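Local coordinates for protein putative phosphinothricin n-acetyltransferase (Acinetobacter baylyi, PDB 2JLM) that probably transfers the acetyl group of acetyl-CoA to the amino group of L-methionine sulfoximine and L-methionine sulfone, as a GNAT-family acetyltransferase, at residues W52-I64 / L73-F85. Numbering follows the deposited sequence.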
ATOM      1  N   TRP D  52       0.580  17.924   8.926  1.00 58.59           N
ATOM      2  CA  TRP D  52      -0.704  17.243   9.025  1.00 50.28           C
ATOM      3  C   TRP D  52      -0.854  16.243   7.884  1.00 59.60           C
ATOM      4  O   TRP D  52      -1.149  15.073   8.117  1.00 31.96           O
ATOM      5  CB  TRP D  52      -1.836  18.270   8.989  1.00 61.14           C
ATOM      6  CG  TRP D  52      -3.212  17.746   9.312  1.00 57.81           C
ATOM      7  CD1 TRP D  52      -3.750  17.561  10.554  1.00 58.69           C
ATOM      8  CD2 TRP D  52      -4.236  17.386   8.376  1.00 48.58           C
ATOM      9  NE1 TRP D  52      -5.039  17.094  10.448  1.00 60.08           N
ATOM     10  CE2 TRP D  52      -5.361  16.980   9.122  1.00 33.64           C
ATOM     11  CE3 TRP D  52      -4.308  17.364   6.980  1.00 47.90           C
ATOM     12  CZ2 TRP D  52      -6.539  16.557   8.520  1.00 38.42           C
ATOM     13  CZ3 TRP D  52      -5.484  16.941   6.383  1.00 39.60           C
ATOM     14  CH2 TRP D  52      -6.581  16.545   7.151  1.00 38.93           C
ATOM     15  N   PHE D  53      -0.634  16.687   6.649  1.00 45.64           N
ATOM     16  CA  PHE D  53      -0.763  15.771   5.524  1.00 38.71           C
ATOM     17  C   PHE D  53       0.254  14.644   5.619  1.00 55.51           C
ATOM     18  O   PHE D  53      -0.052  13.490   5.309  1.00 45.50           O
ATOM     19  CB  PHE D  53      -0.661  16.506   4.189  1.00 44.32           C
ATOM     20  CG  PHE D  53      -1.953  17.124   3.751  1.00 53.93           C
ATOM     21  CD1 PHE D  53      -2.225  18.457   4.017  1.00 54.81           C
ATOM     22  CD2 PHE D  53      -2.908  16.368   3.097  1.00 47.51           C
ATOM     23  CE1 PHE D  53      -3.419  19.027   3.624  1.00 55.95           C
ATOM     24  CE2 PHE D  53      -4.108  16.933   2.700  1.00 54.15           C
ATOM     25  CZ  PHE D  53      -4.363  18.263   2.964  1.00 52.16           C
ATOM     26  N   ALA D  54       1.453  14.981   6.083  1.00 32.93           N
ATOM     27  CA  ALA D  54       2.537  14.011   6.182  1.00 63.76           C
ATOM     28  C   ALA D  54       2.174  12.881   7.137  1.00 27.12           C
ATOM     29  O   ALA D  54       2.303  11.698   6.802  1.00 42.54           O
ATOM     30  CB  ALA D  54       3.827  14.695   6.622  1.00 49.29           C
ATOM     31  N   THR D  55       1.715  13.253   8.327  1.00 43.37           N
ATOM     32  CA  THR D  55       1.285  12.284   9.331  1.00 33.56           C
ATOM     33  C   THR D  55       0.281  11.291   8.756  1.00 42.72           C
ATOM     34  O   THR D  55       0.398  10.076   8.952  1.00 45.07           O
ATOM     35  CB  THR D  55       0.683  12.994  10.562  1.00 45.53           C
ATOM     36  OG1 THR D  55       1.704  13.764  11.212  1.00 38.02           O
ATOM     37  CG2 THR D  55       0.099  11.979  11.556  1.00 24.32           C
ATOM     38  N   LYS D  56      -0.700  11.800   8.023  1.00 49.77           N
ATOM     39  CA  LYS D  56      -1.757  10.932   7.519  1.00 46.78           C
ATOM     40  C   LYS D  56      -1.265  10.001   6.424  1.00 35.55           C
ATOM     41  O   LYS D  56      -1.715   8.855   6.337  1.00 39.40           O
ATOM     42  CB  LYS D  56      -2.993  11.743   7.110  1.00 38.60           C
ATOM     43  CG  LYS D  56      -3.900  12.010   8.317  1.00 34.80           C
ATOM     44  CD  LYS D  56      -4.655  13.307   8.221  1.00 36.10           C
ATOM     45  CE  LYS D  56      -5.208  13.695   9.587  1.00 30.52           C
ATOM     46  NZ  LYS D  56      -5.775  12.519  10.302  1.00 28.77           N
ATOM     47  N   ARG D  57      -0.324  10.489   5.613  1.00 40.51           N
ATOM     48  CA  ARG D  57       0.312   9.684   4.568  1.00 35.19           C
ATOM     49  C   ARG D  57       1.128   8.556   5.177  1.00 43.80           C
ATOM     50  O   ARG D  57       0.892   7.381   4.898  1.00 31.89           O
ATOM     51  CB  ARG D  57       1.240  10.541   3.701  1.00 49.68           C
ATOM     52  CG  ARG D  57       0.585  11.175   2.492  1.00 53.39           C
ATOM     53  CD  ARG D  57       1.635  11.765   1.546  1.00 57.33           C
ATOM     54  NE  ARG D  57       2.424  12.823   2.173  1.00 53.84           N
ATOM     55  CZ  ARG D  57       2.125  14.119   2.110  1.00 64.66           C
ATOM     56  NH1 ARG D  57       1.050  14.524   1.446  1.00 47.93           N
ATOM     57  NH2 ARG D  57       2.901  15.013   2.714  1.00 59.39           N
ATOM     58  N   GLN D  58       2.107   8.928   5.995  1.00 48.69           N
ATOM     59  CA  GLN D  58       2.955   7.962   6.680  1.00 38.51           C
ATOM     60  C   GLN D  58       2.118   6.852   7.309  1.00 54.06           C
ATOM     61  O   GLN D  58       2.467   5.677   7.220  1.00 45.06           O
ATOM     62  CB  GLN D  58       3.803   8.670   7.746  1.00 51.07           C
ATOM     63  CG  GLN D  58       4.357   7.762   8.842  1.00 79.79           C
ATOM     64  CD  GLN D  58       5.731   7.191   8.521  1.00102.71           C
ATOM     65  OE1 GLN D  58       6.057   6.921   7.362  1.00 74.20           O
ATOM     66  NE2 GLN D  58       6.544   7.000   9.557  1.00 92.78           N
ATOM     67  N   ASN D  59       0.994   7.225   7.917  1.00 43.03           N
ATOM     68  CA  ASN D  59       0.203   6.273   8.684  1.00 36.53           C
ATOM     69  C   ASN D  59      -0.927   5.612   7.918  1.00 44.59           C
ATOM     70  O   ASN D  59      -1.661   4.784   8.471  1.00 40.85           O
ATOM     71  CB  ASN D  59      -0.370   6.952   9.920  1.00 54.07           C
ATOM     72  CG  ASN D  59       0.679   7.231  10.957  1.00 42.02           C
ATOM     73  OD1 ASN D  59       1.255   6.308  11.530  1.00 45.00           O
ATOM     74  ND2 ASN D  59       0.933   8.508  11.211  1.00 46.56           N
ATOM     75  N   ASN D  60      -1.087   5.984   6.656  1.00 38.83           N
ATOM     76  CA  ASN D  60      -2.152   5.403   5.860  1.00 41.97           C
ATOM     77  C   ASN D  60      -3.506   5.770   6.486  1.00 37.72           C
ATOM     78  O   ASN D  60      -4.449   4.982   6.477  1.00 38.34           O
ATOM     79  CB  ASN D  60      -1.967   3.883   5.782  1.00 53.30           C
ATOM     80  CG  ASN D  60      -2.826   3.236   4.717  1.00 76.16           C
ATOM     81  OD1 ASN D  60      -2.793   3.631   3.551  1.00104.29           O
ATOM     82  ND2 ASN D  60      -3.593   2.226   5.111  1.00 69.67           N
ATOM     83  N   PHE D  61      -3.576   6.971   7.054  1.00 31.22           N
ATOM     84  CA  PHE D  61      -4.830   7.515   7.555  1.00 32.52           C
ATOM     85  C   PHE D  61      -5.628   8.117   6.407  1.00 28.32           C
ATOM     86  O   PHE D  61      -5.126   8.983   5.681  1.00 26.06           O
ATOM     87  CB  PHE D  61      -4.569   8.589   8.611  1.00 24.02           C
ATOM     88  CG  PHE D  61      -3.990   8.052   9.895  1.00 16.98           C
ATOM     89  CD1 PHE D  61      -4.210   6.735  10.275  1.00 28.93           C
ATOM     90  CD2 PHE D  61      -3.255   8.868  10.726  1.00 17.43           C
ATOM     91  CE1 PHE D  61      -3.687   6.243  11.459  1.00 19.39           C
ATOM     92  CE2 PHE D  61      -2.727   8.387  11.913  1.00 24.34           C
ATOM     93  CZ  PHE D  61      -2.946   7.073  12.279  1.00 22.98           C
ATOM     94  N   PRO D  62      -6.875   7.667   6.232  1.00 24.97           N
ATOM     95  CA  PRO D  62      -7.663   8.164   5.100  1.00 25.08           C
ATOM     96  C   PRO D  62      -8.072   9.622   5.286  1.00 30.73           C
ATOM     97  O   PRO D  62      -8.238  10.085   6.416  1.00 33.39           O
ATOM     98  CB  PRO D  62      -8.899   7.260   5.109  1.00 16.52           C
ATOM     99  CG  PRO D  62      -9.015   6.790   6.528  1.00 38.00           C
ATOM    100  CD  PRO D  62      -7.631   6.740   7.093  1.00 30.74           C
ATOM    101  N   ILE D  63      -8.203  10.348   4.184  1.00 36.93           N
ATOM    102  CA  ILE D  63      -8.863  11.647   4.203  1.00 32.00           C
ATOM    103  C   ILE D  63      -9.930  11.612   3.116  1.00 44.18           C
ATOM    104  O   ILE D  63      -9.616  11.665   1.927  1.00 42.15           O
ATOM    105  CB  ILE D  63      -7.884  12.813   3.954  1.00 42.77           C
ATOM    106  CG1 ILE D  63      -6.574  12.608   4.722  1.00 24.87           C
ATOM    107  CG2 ILE D  63      -8.510  14.144   4.356  1.00 22.33           C
ATOM    108  CD1 ILE D  63      -5.580  13.746   4.498  1.00 28.21           C
ATOM    109  N   ILE D  64     -11.188  11.492   3.528  1.00 28.26           N
ATOM    110  CA  ILE D  64     -12.295  11.349   2.590  1.00 24.89           C
ATOM    111  C   ILE D  64     -13.041  12.670   2.429  1.00 36.01           C
ATOM    112  O   ILE D  64     -13.543  13.237   3.397  1.00 30.02           O
ATOM    113  CB  ILE D  64     -13.272  10.248   3.039  1.00 24.49           C
ATOM    114  CG1 ILE D  64     -12.539   8.913   3.203  1.00 23.67           C
ATOM    115  CG2 ILE D  64     -14.390  10.084   2.035  1.00 26.28           C
ATOM    116  CD1 ILE D  64     -13.450   7.759   3.690  1.00 21.92           C
ATOM    117  N   LEU D  73     -14.507  21.690  -2.450  1.00 40.70           N
ATOM    118  CA  LEU D  73     -14.485  20.790  -1.301  1.00 33.48           C
ATOM    119  C   LEU D  73     -15.580  21.171  -0.309  1.00 35.32           C
ATOM    120  O   LEU D  73     -15.505  22.217   0.335  1.00 31.69           O
ATOM    121  CB  LEU D  73     -13.113  20.804  -0.624  1.00 23.44           C
ATOM    122  CG  LEU D  73     -12.884  19.733   0.448  1.00 39.62           C
ATOM    123  CD1 LEU D  73     -12.869  18.326  -0.150  1.00 26.00           C
ATOM    124  CD2 LEU D  73     -11.599  20.011   1.188  1.00 28.89           C
ATOM    125  N   LEU D  74     -16.602  20.323  -0.206  1.00 26.11           N
ATOM    126  CA  LEU D  74     -17.746  20.580   0.672  1.00 37.34           C
ATOM    127  C   LEU D  74     -17.433  20.257   2.126  1.00 45.46           C
ATOM    128  O   LEU D  74     -18.085  20.757   3.039  1.00 31.42           O
ATOM    129  CB  LEU D  74     -18.969  19.776   0.227  1.00 26.92           C
ATOM    130  CG  LEU D  74     -19.489  20.099  -1.174  1.00 41.61           C
ATOM    131  CD1 LEU D  74     -20.922  19.615  -1.331  1.00 23.82           C
ATOM    132  CD2 LEU D  74     -19.407  21.597  -1.441  1.00 41.68           C
ATOM    133  N   GLY D  75     -16.426  19.420   2.337  1.00 40.44           N
ATOM    134  CA  GLY D  75     -16.080  18.980   3.670  1.00 33.48           C
ATOM    135  C   GLY D  75     -15.317  17.685   3.573  1.00 26.22           C
ATOM    136  O   GLY D  75     -15.253  17.079   2.500  1.00 25.69           O
ATOM    137  N   PHE D  76     -14.732  17.264   4.687  1.00 20.24           N
ATOM    138  CA  PHE D  76     -13.911  16.059   4.711  1.00 32.71           C
ATOM    139  C   PHE D  76     -14.006  15.317   6.044  1.00 30.11           C
ATOM    140  O   PHE D  76     -14.443  15.865   7.056  1.00 29.65           O
ATOM    141  CB  PHE D  76     -12.452  16.398   4.384  1.00 22.97           C
ATOM    142  CG  PHE D  76     -11.766  17.212   5.440  1.00 32.63           C
ATOM    143  CD1 PHE D  76     -10.948  16.606   6.379  1.00 43.75           C
ATOM    144  CD2 PHE D  76     -11.944  18.587   5.500  1.00 40.35           C
ATOM    145  CE1 PHE D  76     -10.316  17.358   7.363  1.00 31.01           C
ATOM    146  CE2 PHE D  76     -11.317  19.341   6.479  1.00 43.15           C
ATOM    147  CZ  PHE D  76     -10.503  18.725   7.411  1.00 37.65           C
ATOM    148  N   ALA D  77     -13.625  14.050   6.036  1.00 33.92           N
ATOM    149  CA  ALA D  77     -13.594  13.273   7.260  1.00 27.91           C
ATOM    150  C   ALA D  77     -12.275  12.537   7.276  1.00 38.44           C
ATOM    151  O   ALA D  77     -11.689  12.282   6.227  1.00 29.62           O
ATOM    152  CB  ALA D  77     -14.751  12.296   7.318  1.00 17.17           C
ATOM    153  N   SER D  78     -11.798  12.204   8.464  1.00 25.91           N
ATOM    154  CA  SER D  78     -10.501  11.572   8.578  1.00 24.48           C
ATOM    155  C   SER D  78     -10.389  10.917   9.950  1.00 32.92           C
ATOM    156  O   SER D  78     -11.254  11.113  10.802  1.00 20.12           O
ATOM    157  CB  SER D  78      -9.412  12.625   8.398  1.00 21.44           C
ATOM    158  OG  SER D  78      -8.126  12.032   8.328  1.00 32.30           O
ATOM    159  N   TRP D  79      -9.343  10.123  10.156  1.00 23.34           N
ATOM    160  CA  TRP D  79      -9.010   9.665  11.504  1.00 30.05           C
ATOM    161  C   TRP D  79      -7.511   9.695  11.757  1.00 22.46           C
ATOM    162  O   TRP D  79      -6.717   9.856  10.839  1.00 33.82           O
ATOM    163  CB  TRP D  79      -9.603   8.285  11.821  1.00 13.22           C
ATOM    164  CG  TRP D  79      -8.954   7.132  11.131  1.00 21.29           C
ATOM    165  CD1 TRP D  79      -7.642   6.758  11.216  1.00 20.36           C
ATOM    166  CD2 TRP D  79      -9.589   6.172  10.274  1.00 14.70           C
ATOM    167  NE1 TRP D  79      -7.418   5.644  10.453  1.00 20.25           N
ATOM    168  CE2 TRP D  79      -8.595   5.262   9.865  1.00 26.75           C
ATOM    169  CE3 TRP D  79     -10.892   6.003   9.806  1.00 28.48           C
ATOM    170  CZ2 TRP D  79      -8.868   4.200   9.012  1.00 22.29           C
ATOM    171  CZ3 TRP D  79     -11.160   4.949   8.959  1.00 24.50           C
ATOM    172  CH2 TRP D  79     -10.151   4.060   8.568  1.00 27.19           C
ATOM    173  N   GLY D  80      -7.144   9.577  13.024  1.00 29.65           N
ATOM    174  CA  GLY D  80      -5.764   9.520  13.440  1.00 16.19           C
ATOM    175  C   GLY D  80      -5.674   8.660  14.686  1.00 33.12           C
ATOM    176  O   GLY D  80      -6.646   8.014  15.092  1.00 21.55           O
ATOM    177  N   SER D  81      -4.511   8.657  15.311  1.00 23.66           N
ATOM    178  CA  SER D  81      -4.337   7.901  16.537  1.00 38.24           C
ATOM    179  C   SER D  81      -5.294   8.436  17.603  1.00 20.66           C
ATOM    180  O   SER D  81      -5.495   9.644  17.700  1.00 29.86           O
ATOM    181  CB  SER D  81      -2.886   8.017  17.016  1.00 28.05           C
ATOM    182  OG  SER D  81      -2.543   6.923  17.848  1.00 65.94           O
ATOM    183  N   PHE D  82      -5.904   7.542  18.378  1.00 28.98           N
ATOM    184  CA  PHE D  82      -6.654   7.957  19.561  1.00 24.37           C
ATOM    185  C   PHE D  82      -5.700   8.207  20.745  1.00 27.24           C
ATOM    186  O   PHE D  82      -5.631   9.310  21.266  1.00 18.65           O
ATOM    187  CB  PHE D  82      -7.733   6.939  19.937  1.00 14.28           C
ATOM    188  CG  PHE D  82      -8.396   7.212  21.273  1.00 34.24           C
ATOM    189  CD1 PHE D  82      -8.443   6.226  22.257  1.00 13.68           C
ATOM    190  CD2 PHE D  82      -8.970   8.458  21.548  1.00 23.33           C
ATOM    191  CE1 PHE D  82      -9.059   6.478  23.496  1.00 16.92           C
ATOM    192  CE2 PHE D  82      -9.582   8.720  22.781  1.00 21.42           C
ATOM    193  CZ  PHE D  82      -9.629   7.725  23.756  1.00 23.39           C
ATOM    194  N   ARG D  83      -4.961   7.188  21.160  1.00 24.85           N
ATOM    195  CA  ARG D  83      -3.935   7.385  22.183  1.00 18.12           C
ATOM    196  C   ARG D  83      -2.620   6.766  21.716  1.00 37.56           C
ATOM    197  O   ARG D  83      -2.614   5.707  21.084  1.00 23.35           O
ATOM    198  CB  ARG D  83      -4.401   6.833  23.543  1.00 22.87           C
ATOM    199  CG  ARG D  83      -5.458   7.725  24.213  1.00 29.02           C
ATOM    200  CD  ARG D  83      -6.163   7.067  25.405  1.00 23.80           C
ATOM    201  NE  ARG D  83      -5.230   6.646  26.453  1.00 21.51           N
ATOM    202  CZ  ARG D  83      -4.581   7.484  27.253  1.00 19.38           C
ATOM    203  NH1 ARG D  83      -4.732   8.795  27.108  1.00 21.32           N
ATOM    204  NH2 ARG D  83      -3.759   7.013  28.180  1.00 21.31           N
ATOM    205  N   ALA D  84      -1.514   7.443  22.016  1.00 34.38           N
ATOM    206  CA  ALA D  84      -0.206   7.098  21.455  1.00 46.22           C
ATOM    207  C   ALA D  84       0.521   5.982  22.208  1.00 40.20           C
ATOM    208  O   ALA D  84       1.573   6.208  22.803  1.00 32.97           O
ATOM    209  CB  ALA D  84       0.667   8.339  21.391  1.00 45.17           C
ATOM    210  N   PHE D  85      -0.046   4.783  22.185  1.00 29.44           N
ATOM    211  CA  PHE D  85       0.568   3.625  22.827  1.00 23.05           C
ATOM    212  C   PHE D  85       0.228   2.404  22.009  1.00 26.41           C
ATOM    213  O   PHE D  85      -0.853   2.339  21.416  1.00 24.54           O
ATOM    214  CB  PHE D  85       0.056   3.435  24.249  1.00 35.04           C
ATOM    215  CG  PHE D  85       0.418   4.547  25.178  1.00 39.58           C
ATOM    216  CD1 PHE D  85      -0.376   5.678  25.266  1.00 42.64           C
ATOM    217  CD2 PHE D  85       1.538   4.450  25.987  1.00 66.30           C
ATOM    218  CE1 PHE D  85      -0.045   6.705  26.129  1.00 49.39           C
ATOM    219  CE2 PHE D  85       1.872   5.473  26.857  1.00 62.22           C
ATOM    220  CZ  PHE D  85       1.078   6.601  26.928  1.00 50.14           C
TER
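Pro62 lies over one face of the Trp79 indole. Its CG sits 3.5 Å from the centroid of the six-membered ring of Trp79, almost on the ring normal, a CH-pi contact. Phe61 CE1 lies at the edge of the same indole, in its plane. The Phe61 ring has Gly80 CA over one face, 3.8 Å from its centroid. Asn59 CB covers the opposite face, so the ring lies between the Gly80 backbone and the Asn59 side chain. Phe61 CG stands anti to the carbonyl carbon (chi1 -69°), which turns the ring along Trp79 and Gly80. Trp52 and Phe76 approach from opposite directions and meet obliquely, CH2 of Trp52 to CE1 of Phe76 at 3.8 Å. Lys56 CE rests on one face of the Trp52 ring.

These residues link helix 46-58 to the antiparallel hairpin of strands 63-68 and 73-81 in the GNAT fold. The helix ends in a Schellman motif at Asn60, and the chain then turns into the first hairpin strand. Ile64 and Ala77 form a hydrogen-bonded pair: Ile64 N donates to Ala77 O at 2.9 Å and Ala77 N to Ile64 O at 2.8 Å. Helix 107-121 packs on Ile64 and Trp79.

Ser78 is buried, and its OG has two partners across the contact. It donates to Pro62 O at 2.7 Å, in the carbonyl plane, and accepts from Lys56 NZ at 3.1 Å. With chi1 at -172° OG points away from its own backbone N, within bonding distance of Pro62 O and Lys56 NZ. The Lys56 chain bends at chi2 and chi4, bringing NZ also to 2.9 Å from Trp79 O.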